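Local coordinates for protein AAA family ATPase (Sulfolobus acidocaldarius, PDB 2W2U) that hydrolyses ATP as part of the ESCRT-type cell division machinery of archaea and is represented here by its MIT domain with a peptide bound, at residues S10-L15 and A63-M68; K28-K31 and E37-T40; T40-A45 and K73-V78. All coordinates share one frame; numbering follows the deposited sequence.

Interaction 1. Residues S10-L15 and A63-M68; sequences SAQVML and AIYEQM
The phenol end of Y65 and the amide end of Q12 meet across a wide separation between two helices, and they are the only pair in contact between 10-15 and 63-68. Near the start of 63-68, I64 packs on the backbone of the bound peptide rather than on 10-15. Y65 follows and makes the contact. Its ring carbon CG lies anti to the carbonyl carbon (chi1 -57°), which sends the ring out from helix 62-81 toward helix 11-31. The residue is buried, and its side chain packs against L52 and V53 of helix 35-55. At its far end Y65 OH lies 2.9 Å from Q12 OE1, which approaches the edge of the ring close to its plane. The extended Q12 chain crosses the tyrosine at about a right angle, and the amide and ring planes are 60° apart. Q12 CG is also near, 3.5 Å from Y65 OH, so the aliphatic part of the glutamine borders the hydroxyl too. Q12 is further flanked by Y56 and T61 of the loop before helix 62-81. It stands in the first turn of its helix, which S10 caps: V13 N donates to S10 OG over 3.3 Å in a nearly straight bond (169°). A turn beyond Y65, M68 again packs on the peptide backbone, while Q12 and Y65 each pack on a basic side chain of the peptide. Y65 OH is hydrogen-bonded to E16 OE2, one turn along helix 11-31. No hydrogen bond is assigned between Y65 OH and Q12 OE1, and a flipped amide, with NE2 toward the phenol, remains possible. The E16 carboxylate may favour a basic side chain at this site between helices 11-31 and 62-81.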
loop_
_atom_site.group_PDB
_atom_site.type_symbol
_atom_site.label_atom_id
_atom_site.label_comp_id
_atom_site.label_asym_id
_atom_site.label_seq_id
_atom_site.Cartn_x
_atom_site.Cartn_y
_atom_site.Cartn_z
ATOM N N SER A 10 -15.465 -11.356 2.397
ATOM C CA SER A 10 -15.940 -10.316 1.479
ATOM C C SER A 10 -14.843 -9.832 0.522
ATOM O O SER A 10 -13.658 -10.107 0.733
ATOM C CB SER A 10 -16.473 -9.125 2.274
ATOM O OG SER A 10 -15.407 -8.379 2.835
ATOM N N ALA A 11 -15.254 -9.111 -0.520
ATOM C CA ALA A 11 -14.332 -8.531 -1.493
ATOM C C ALA A 11 -13.442 -7.443 -0.884
ATOM O O ALA A 11 -12.281 -7.301 -1.275
ATOM C CB ALA A 11 -15.102 -7.982 -2.698
ATOM N N GLN A 12 -13.990 -6.683 0.067
ATOM C CA GLN A 12 -13.252 -5.607 0.726
ATOM C C GLN A 12 -12.096 -6.163 1.540
ATOM O O GLN A 12 -10.947 -5.768 1.346
ATOM C CB GLN A 12 -14.174 -4.772 1.619
ATOM C CG GLN A 12 -13.531 -3.481 2.112
ATOM C CD GLN A 12 -14.527 -2.488 2.685
ATOM O OE1 GLN A 12 -14.257 -1.285 2.736
ATOM N NE2 GLN A 12 -15.681 -2.982 3.117
ATOM N N VAL A 13 -12.420 -7.092 2.442
ATOM C CA VAL A 13 -11.451 -7.716 3.338
ATOM C C VAL A 13 -10.379 -8.495 2.559
ATOM O O VAL A 13 -9.201 -8.454 2.903
ATOM C CB VAL A 13 -12.160 -8.628 4.388
ATOM C CG1 VAL A 13 -11.154 -9.437 5.191
ATOM C CG2 VAL A 13 -13.023 -7.791 5.331
ATOM N N MET A 14 -10.801 -9.185 1.505
ATOM C CA MET A 14 -9.894 -9.948 0.656
ATOM C C MET A 14 -8.867 -9.038 -0.042
ATOM O O MET A 14 -7.665 -9.341 -0.060
ATOM C CB MET A 14 -10.703 -10.750 -0.361
ATOM C CG MET A 14 -9.930 -11.850 -1.047
ATOM S SD MET A 14 -10.408 -11.978 -2.776
ATOM C CE MET A 14 -9.619 -10.488 -3.408
ATOM N N LEU A 15 -9.341 -7.925 -0.597
ATOM C CA LEU A 15 -8.447 -6.944 -1.221
ATOM C C LEU A 15 -7.568 -6.229 -0.194
ATOM O O LEU A 15 -6.389 -5.990 -0.443
ATOM C CB LEU A 15 -9.230 -5.931 -2.067
ATOM C CG LEU A 15 -9.840 -6.429 -3.387
ATOM C CD1 LEU A 15 -10.865 -5.438 -3.891
ATOM C CD2 LEU A 15 -8.773 -6.696 -4.465
ATOM N N ALA A 63 -10.521 7.098 3.317
ATOM C CA ALA A 63 -9.525 8.087 3.739
ATOM C C ALA A 63 -8.190 7.439 4.115
ATOM O O ALA A 63 -7.126 7.992 3.828
ATOM C CB ALA A 63 -10.058 8.934 4.895
ATOM N N ILE A 64 -8.253 6.271 4.751
ATOM C CA ILE A 64 -7.053 5.490 5.069
ATOM C C ILE A 64 -6.400 4.894 3.811
ATOM O O ILE A 64 -5.170 4.952 3.662
ATOM C CB ILE A 64 -7.336 4.390 6.126
ATOM C CG1 ILE A 64 -7.746 5.029 7.463
ATOM C CG2 ILE A 64 -6.118 3.486 6.304
ATOM C CD1 ILE A 64 -8.565 4.114 8.373
ATOM N N TYR A 65 -7.210 4.328 2.911
ATOM C CA TYR A 65 -6.692 3.857 1.615
ATOM C C TYR A 65 -5.945 4.982 0.902
ATOM O O TYR A 65 -4.829 4.792 0.415
ATOM C CB TYR A 65 -7.806 3.397 0.676
ATOM C CG TYR A 65 -8.744 2.312 1.158
ATOM C CD1 TYR A 65 -8.326 1.312 2.043
ATOM C CD2 TYR A 65 -10.049 2.255 0.665
ATOM C CE1 TYR A 65 -9.207 0.313 2.450
ATOM C CE2 TYR A 65 -10.931 1.269 1.063
ATOM C CZ TYR A 65 -10.509 0.303 1.951
ATOM O OH TYR A 65 -11.403 -0.667 2.334
ATOM N N GLU A 66 -6.587 6.150 0.843
ATOM C CA GLU A 66 -6.067 7.306 0.127
ATOM C C GLU A 66 -4.798 7.870 0.766
ATOM O O GLU A 66 -3.869 8.260 0.056
ATOM C CB GLU A 66 -7.158 8.373 -0.019
ATOM C CG GLU A 66 -8.262 7.968 -1.018
ATOM C CD GLU A 66 -9.624 8.590 -0.725
ATOM O OE1 GLU A 66 -9.714 9.496 0.132
ATOM O OE2 GLU A 66 -10.618 8.166 -1.359
ATOM N N GLN A 67 -4.762 7.886 2.100
ATOM C CA GLN A 67 -3.569 8.253 2.861
ATOM C C GLN A 67 -2.384 7.337 2.554
ATOM O O GLN A 67 -1.266 7.811 2.358
ATOM C CB GLN A 67 -3.860 8.236 4.371
ATOM C CG GLN A 67 -2.681 8.663 5.255
ATOM C CD GLN A 67 -2.839 8.239 6.719
ATOM O OE1 GLN A 67 -3.903 8.419 7.317
ATOM N NE2 GLN A 67 -1.772 7.678 7.302
ATOM N N MET A 68 -2.627 6.031 2.526
ATOM C CA MET A 68 -1.555 5.064 2.304
ATOM C C MET A 68 -1.035 5.063 0.860
ATOM O O MET A 68 0.171 4.907 0.629
ATOM C CB MET A 68 -1.964 3.665 2.774
ATOM C CG MET A 68 -2.182 3.568 4.295
ATOM S SD MET A 68 -0.947 4.418 5.326
ATOM C CE MET A 68 0.457 3.323 5.147
#

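Interaction 2. Residues K28-K31 and E37-T40; sequences KADK and EAIT
A29 and A38 bring two successive helices almost together, their CA atoms just 4.9 Å apart. Both methyl groups point at the opposite backbone and reach past each other: A29 CB lies 3.6 Å from A38 N, and A38 CB lies 3.5 Å from D30 N, while the two CB atoms themselves are 4.1 Å apart. With nothing larger than a methyl between them, each alanine rests on the main chain of the other helix. Two more CB atoms widen the patch. D30 CB sits 3.8 Å from A38 CB, and on the solvent side E37 CB comes to 3.9 Å from A29 CB; past its CB, the E37 chain is bent at chi2.

The next shell out is polar. D30 has CG anti to its own backbone N (chi1 -162°), and its buried carboxylate is turned to other partners: OD2 takes a hydrogen bond from Y42 OH and a salt bridge from R75 NE. OD1 faces R75 NH2, so the guanidinium meets the carboxylate through both oxygens. These donors together probably favour the ionised form of D30 in this covered position. Within helix 35-55, T40 OG1 bonds to E36 O and N41 ND2 to E37 O.

The contact closes the helical hairpin of the MIT domain, where the last turn of helix 11-31 meets the beginning of helix 35-55 across a short connection. Helix 62-81 covers one flank, with L79 packing on both D30 and A38 and I39 lying against I76 and L79, and apolar side chains of the bound peptide pack on D30 and K31.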
loop_
_atom_site.group_PDB
_atom_site.type_symbol
_atom_site.label_atom_id
_atom_site.label_comp_id
_atom_site.label_asym_id
_atom_site.label_seq_id
_atom_site.Cartn_x
_atom_site.Cartn_y
_atom_site.Cartn_z
ATOM N N LYS A 28 9.660 -4.468 3.818
ATOM C CA LYS A 28 10.730 -5.433 4.066
ATOM C C LYS A 28 11.872 -5.238 3.071
ATOM O O LYS A 28 13.022 -5.037 3.476
ATOM C CB LYS A 28 10.192 -6.869 3.993
ATOM C CG LYS A 28 11.200 -7.962 4.370
ATOM C CD LYS A 28 10.630 -9.350 4.081
ATOM C CE LYS A 28 11.665 -10.452 4.283
ATOM N NZ LYS A 28 11.927 -10.733 5.724
ATOM N N ALA A 29 11.543 -5.281 1.777
ATOM C CA ALA A 29 12.519 -5.074 0.704
ATOM C C ALA A 29 13.195 -3.705 0.815
ATOM O O ALA A 29 14.398 -3.578 0.593
ATOM C CB ALA A 29 11.859 -5.242 -0.662
ATOM N N ASP A 30 12.407 -2.696 1.179
ATOM C CA ASP A 30 12.887 -1.336 1.407
ATOM C C ASP A 30 13.989 -1.307 2.475
ATOM O O ASP A 30 15.054 -0.722 2.256
ATOM C CB ASP A 30 11.708 -0.440 1.817
ATOM C CG ASP A 30 11.992 1.042 1.653
ATOM O OD1 ASP A 30 13.175 1.454 1.592
ATOM O OD2 ASP A 30 11.009 1.810 1.596
ATOM N N LYS A 31 13.730 -1.946 3.615
ATOM C CA LYS A 31 14.682 -1.980 4.730
ATOM C C LYS A 31 15.924 -2.832 4.443
ATOM O O LYS A 31 16.977 -2.631 5.053
ATOM C CB LYS A 31 13.993 -2.430 6.022
ATOM C CG LYS A 31 12.969 -1.419 6.557
ATOM C CD LYS A 31 12.385 -1.857 7.896
ATOM C CE LYS A 31 11.166 -1.027 8.290
ATOM N NZ LYS A 31 11.480 0.396 8.595
ATOM N N GLU A 37 12.611 -3.959 -5.866
ATOM C CA GLU A 37 11.660 -4.860 -5.218
ATOM C C GLU A 37 10.727 -4.125 -4.263
ATOM O O GLU A 37 9.542 -4.443 -4.175
ATOM C CB GLU A 37 12.400 -5.975 -4.472
ATOM C CG GLU A 37 12.207 -7.361 -5.083
ATOM C CD GLU A 37 11.347 -8.263 -4.209
ATOM O OE1 GLU A 37 11.832 -8.659 -3.120
ATOM O OE2 GLU A 37 10.200 -8.586 -4.610
ATOM N N ALA A 38 11.269 -3.146 -3.546
ATOM C CA ALA A 38 10.452 -2.288 -2.695
ATOM C C ALA A 38 9.428 -1.537 -3.550
ATOM O O ALA A 38 8.227 -1.570 -3.259
ATOM C CB ALA A 38 11.328 -1.324 -1.909
ATOM N N ILE A 39 9.909 -0.899 -4.622
ATOM C CA ILE A 39 9.047 -0.157 -5.545
ATOM C C ILE A 39 7.962 -1.023 -6.195
ATOM O O ILE A 39 6.796 -0.622 -6.218
ATOM C CB ILE A 39 9.860 0.623 -6.618
ATOM C CG1 ILE A 39 10.585 1.818 -5.977
ATOM C CG2 ILE A 39 8.950 1.126 -7.720
ATOM C CD1 ILE A 39 11.760 2.372 -6.814
ATOM N N THR A 40 8.339 -2.201 -6.705
ATOM C CA THR A 40 7.388 -3.121 -7.345
ATOM C C THR A 40 6.220 -3.425 -6.409
ATOM O O THR A 40 5.062 -3.365 -6.802
ATOM C CB THR A 40 8.054 -4.459 -7.780
ATOM O OG1 THR A 40 9.243 -4.194 -8.523
ATOM C CG2 THR A 40 7.127 -5.268 -8.664
#

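Interaction 3. Residues T40-A45 and K73-V78; sequences TNYKKA and KRRIEV
Helices 35-55 and 62-81 pack antiparallel here through mainly apolar contacts, with Y42 and K43 on one and R75 and I76 on the other. The axes of the two short segments pass 9.7 Å apart at 156°, and the CA atoms of Y42 and I76 are the nearest pair. I76 contributes the largest share of the packing. Its CD1 lies close to Y42 CB, at 3.3 Å, and also touches the aliphatic K43 CG at 3.8 Å. With CG1 anti to the carbonyl carbon (chi1 -60°), I76 directs that branch toward helix 35-55, and the turn at chi2 carries CD1 to both neighbours; toward the Y42 ring itself CD1 stands obliquely.

This is the second and third helix of the three-helix bundle that defines an MIT domain, and the same two helices bury I39 against I76 one turn nearer the start of helix 35-55.

R75 meets the other end of the tyrosine. Its CB lies 4.1 Å above one face, offset toward the rim, and CG reaches Y42 CE2 at 3.6 Å. A bend at chi2 then turns the chain, and the guanidinium plane stands 77° from the ring, so the aliphatic part of the arginine does the packing and its charged end does not stack. Both polar ends turn to D30 of helix 11-31. The Y42 ring also meets that of Y72, and apolar side chains of the bound peptide pack on Y42 and R75. At the outer margin K43 crosses I76 at about a right angle, its NZ 4.0 Å from I76 CG2. K43 NZ and E77 OE2, 5.7 Å apart, are not in contact.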
loop_
_atom_site.group_PDB
_atom_site.type_symbol
_atom_site.label_atom_id
_atom_site.label_comp_id
_atom_site.label_asym_id
_atom_site.label_seq_id
_atom_site.Cartn_x
_atom_site.Cartn_y
_atom_site.Cartn_z
ATOM N N THR A 40 8.339 -2.201 -6.705
ATOM C CA THR A 40 7.388 -3.121 -7.345
ATOM C C THR A 40 6.220 -3.425 -6.409
ATOM O O THR A 40 5.062 -3.365 -6.802
ATOM C CB THR A 40 8.054 -4.459 -7.780
ATOM O OG1 THR A 40 9.243 -4.194 -8.523
ATOM C CG2 THR A 40 7.127 -5.268 -8.664
ATOM N N ASN A 41 6.548 -3.748 -5.167
ATOM C CA ASN A 41 5.555 -4.110 -4.172
ATOM C C ASN A 41 4.689 -2.933 -3.688
ATOM O O ASN A 41 3.490 -3.100 -3.472
ATOM C CB ASN A 41 6.231 -4.862 -3.023
ATOM C CG ASN A 41 6.515 -6.315 -3.379
ATOM O OD1 ASN A 41 5.592 -7.122 -3.473
ATOM N ND2 ASN A 41 7.791 -6.651 -3.587
ATOM N N TYR A 42 5.297 -1.753 -3.545
ATOM C CA TYR A 42 4.560 -0.518 -3.243
ATOM C C TYR A 42 3.532 -0.226 -4.348
ATOM O O TYR A 42 2.374 0.103 -4.058
ATOM C CB TYR A 42 5.512 0.683 -3.106
ATOM C CG TYR A 42 6.259 0.820 -1.787
ATOM C CD1 TYR A 42 5.582 0.815 -0.558
ATOM C CD2 TYR A 42 7.641 1.009 -1.773
ATOM C CE1 TYR A 42 6.278 0.958 0.649
ATOM C CE2 TYR A 42 8.346 1.150 -0.577
ATOM C CZ TYR A 42 7.657 1.128 0.626
ATOM O OH TYR A 42 8.355 1.270 1.794
ATOM N N LYS A 43 3.958 -0.351 -5.608
ATOM C CA LYS A 43 3.076 -0.095 -6.752
ATOM C C LYS A 43 1.893 -1.056 -6.762
ATOM O O LYS A 43 0.777 -0.673 -7.116
ATOM C CB LYS A 43 3.830 -0.212 -8.079
ATOM C CG LYS A 43 4.784 0.923 -8.382
ATOM C CD LYS A 43 5.247 0.845 -9.832
ATOM C CE LYS A 43 6.413 1.776 -10.103
ATOM N NZ LYS A 43 6.015 3.193 -10.228
ATOM N N LYS A 44 2.158 -2.304 -6.378
ATOM C CA LYS A 44 1.134 -3.344 -6.349
ATOM C C LYS A 44 0.153 -3.127 -5.202
ATOM O O LYS A 44 -1.032 -3.429 -5.330
ATOM C CB LYS A 44 1.763 -4.743 -6.300
ATOM C CG LYS A 44 2.355 -5.177 -7.642
ATOM C CD LYS A 44 3.047 -6.533 -7.557
ATOM C CE LYS A 44 3.709 -6.927 -8.887
ATOM N NZ LYS A 44 2.738 -7.021 -10.032
ATOM N N ALA A 45 0.656 -2.600 -4.089
ATOM C CA ALA A 45 -0.194 -2.179 -2.977
ATOM C C ALA A 45 -1.062 -0.982 -3.382
ATOM O O ALA A 45 -2.259 -0.948 -3.087
ATOM C CB ALA A 45 0.652 -1.850 -1.757
ATOM N N LYS A 73 3.260 6.254 -2.697
ATOM C CA LYS A 73 3.664 7.032 -3.873
ATOM C C LYS A 73 4.887 7.893 -3.566
ATOM O O LYS A 73 5.800 7.993 -4.385
ATOM C CB LYS A 73 2.532 7.935 -4.373
ATOM C CG LYS A 73 1.453 7.250 -5.182
ATOM C CD LYS A 73 0.557 8.292 -5.838
ATOM C CE LYS A 73 -0.558 7.655 -6.649
ATOM N NZ LYS A 73 -0.045 6.824 -7.769
ATOM N N ARG A 74 4.894 8.513 -2.387
ATOM C CA ARG A 74 6.008 9.360 -1.964
ATOM C C ARG A 74 7.280 8.560 -1.688
ATOM O O ARG A 74 8.378 9.038 -1.961
ATOM C CB ARG A 74 5.631 10.192 -0.739
ATOM C CG ARG A 74 5.106 11.573 -1.057
ATOM C CD ARG A 74 4.638 12.254 0.219
ATOM N NE ARG A 74 3.201 12.081 0.413
ATOM C CZ ARG A 74 2.613 11.850 1.583
ATOM N NH1 ARG A 74 3.330 11.737 2.693
ATOM N NH2 ARG A 74 1.299 11.717 1.636
ATOM N N ARG A 75 7.135 7.351 -1.148
ATOM C CA ARG A 75 8.293 6.478 -0.953
ATOM C C ARG A 75 8.874 5.970 -2.283
ATOM O O ARG A 75 10.098 5.854 -2.427
ATOM C CB ARG A 75 7.989 5.323 0.008
ATOM C CG ARG A 75 9.231 4.526 0.435
ATOM C CD ARG A 75 10.245 5.380 1.221
ATOM N NE ARG A 75 11.441 4.601 1.539
ATOM C CZ ARG A 75 12.544 5.075 2.113
ATOM N NH1 ARG A 75 12.646 6.355 2.464
ATOM N NH2 ARG A 75 13.560 4.258 2.334
ATOM N N ILE A 76 7.993 5.682 -3.246
ATOM C CA ILE A 76 8.404 5.347 -4.618
ATOM C C ILE A 76 9.288 6.440 -5.208
ATOM O O ILE A 76 10.340 6.148 -5.778
ATOM C CB ILE A 76 7.195 5.170 -5.575
ATOM C CG1 ILE A 76 6.250 4.049 -5.107
ATOM C CG2 ILE A 76 7.674 4.957 -7.021
ATOM C CD1 ILE A 76 6.611 2.685 -5.551
ATOM N N GLU A 77 8.848 7.690 -5.079
ATOM C CA GLU A 77 9.553 8.829 -5.664
ATOM C C GLU A 77 10.933 9.046 -5.049
ATOM O O GLU A 77 11.861 9.447 -5.748
ATOM C CB GLU A 77 8.699 10.109 -5.609
ATOM C CG GLU A 77 7.476 10.085 -6.554
ATOM C CD GLU A 77 7.807 9.560 -7.965
ATOM O OE1 GLU A 77 8.525 10.266 -8.716
ATOM O OE2 GLU A 77 7.350 8.442 -8.320
ATOM N N VAL A 78 11.068 8.759 -3.756
ATOM C CA VAL A 78 12.376 8.752 -3.099
ATOM C C VAL A 78 13.267 7.617 -3.645
ATOM O O VAL A 78 14.376 7.872 -4.125
ATOM C CB VAL A 78 12.255 8.667 -1.555
ATOM C CG1 VAL A 78 13.634 8.649 -0.901
ATOM C CG2 VAL A 78 11.422 9.838 -1.006
#

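How the interactions relate
Interactions 2 and 3 adjoin, sharing T40, with centres about 8 Å apart. The carboxylate of D30 joins them: OD2 lies 2.7 Å from Y42 OH and 2.8 Å from R75 NE, so one residue of helix 11-31 fastens both other helices. I39 O also packs on I76 CD1 at 3.4 Å. Interaction 1 lies on the other side of the chain's centre, its own centre about 20 Å from that of interaction 2 and 16 Å from that of interaction 3. Between them the three contacts pair every helix with each of the others. The bound peptide reaches all three, consistent with a ligand lying along the groove between helices 11-31 and 62-81.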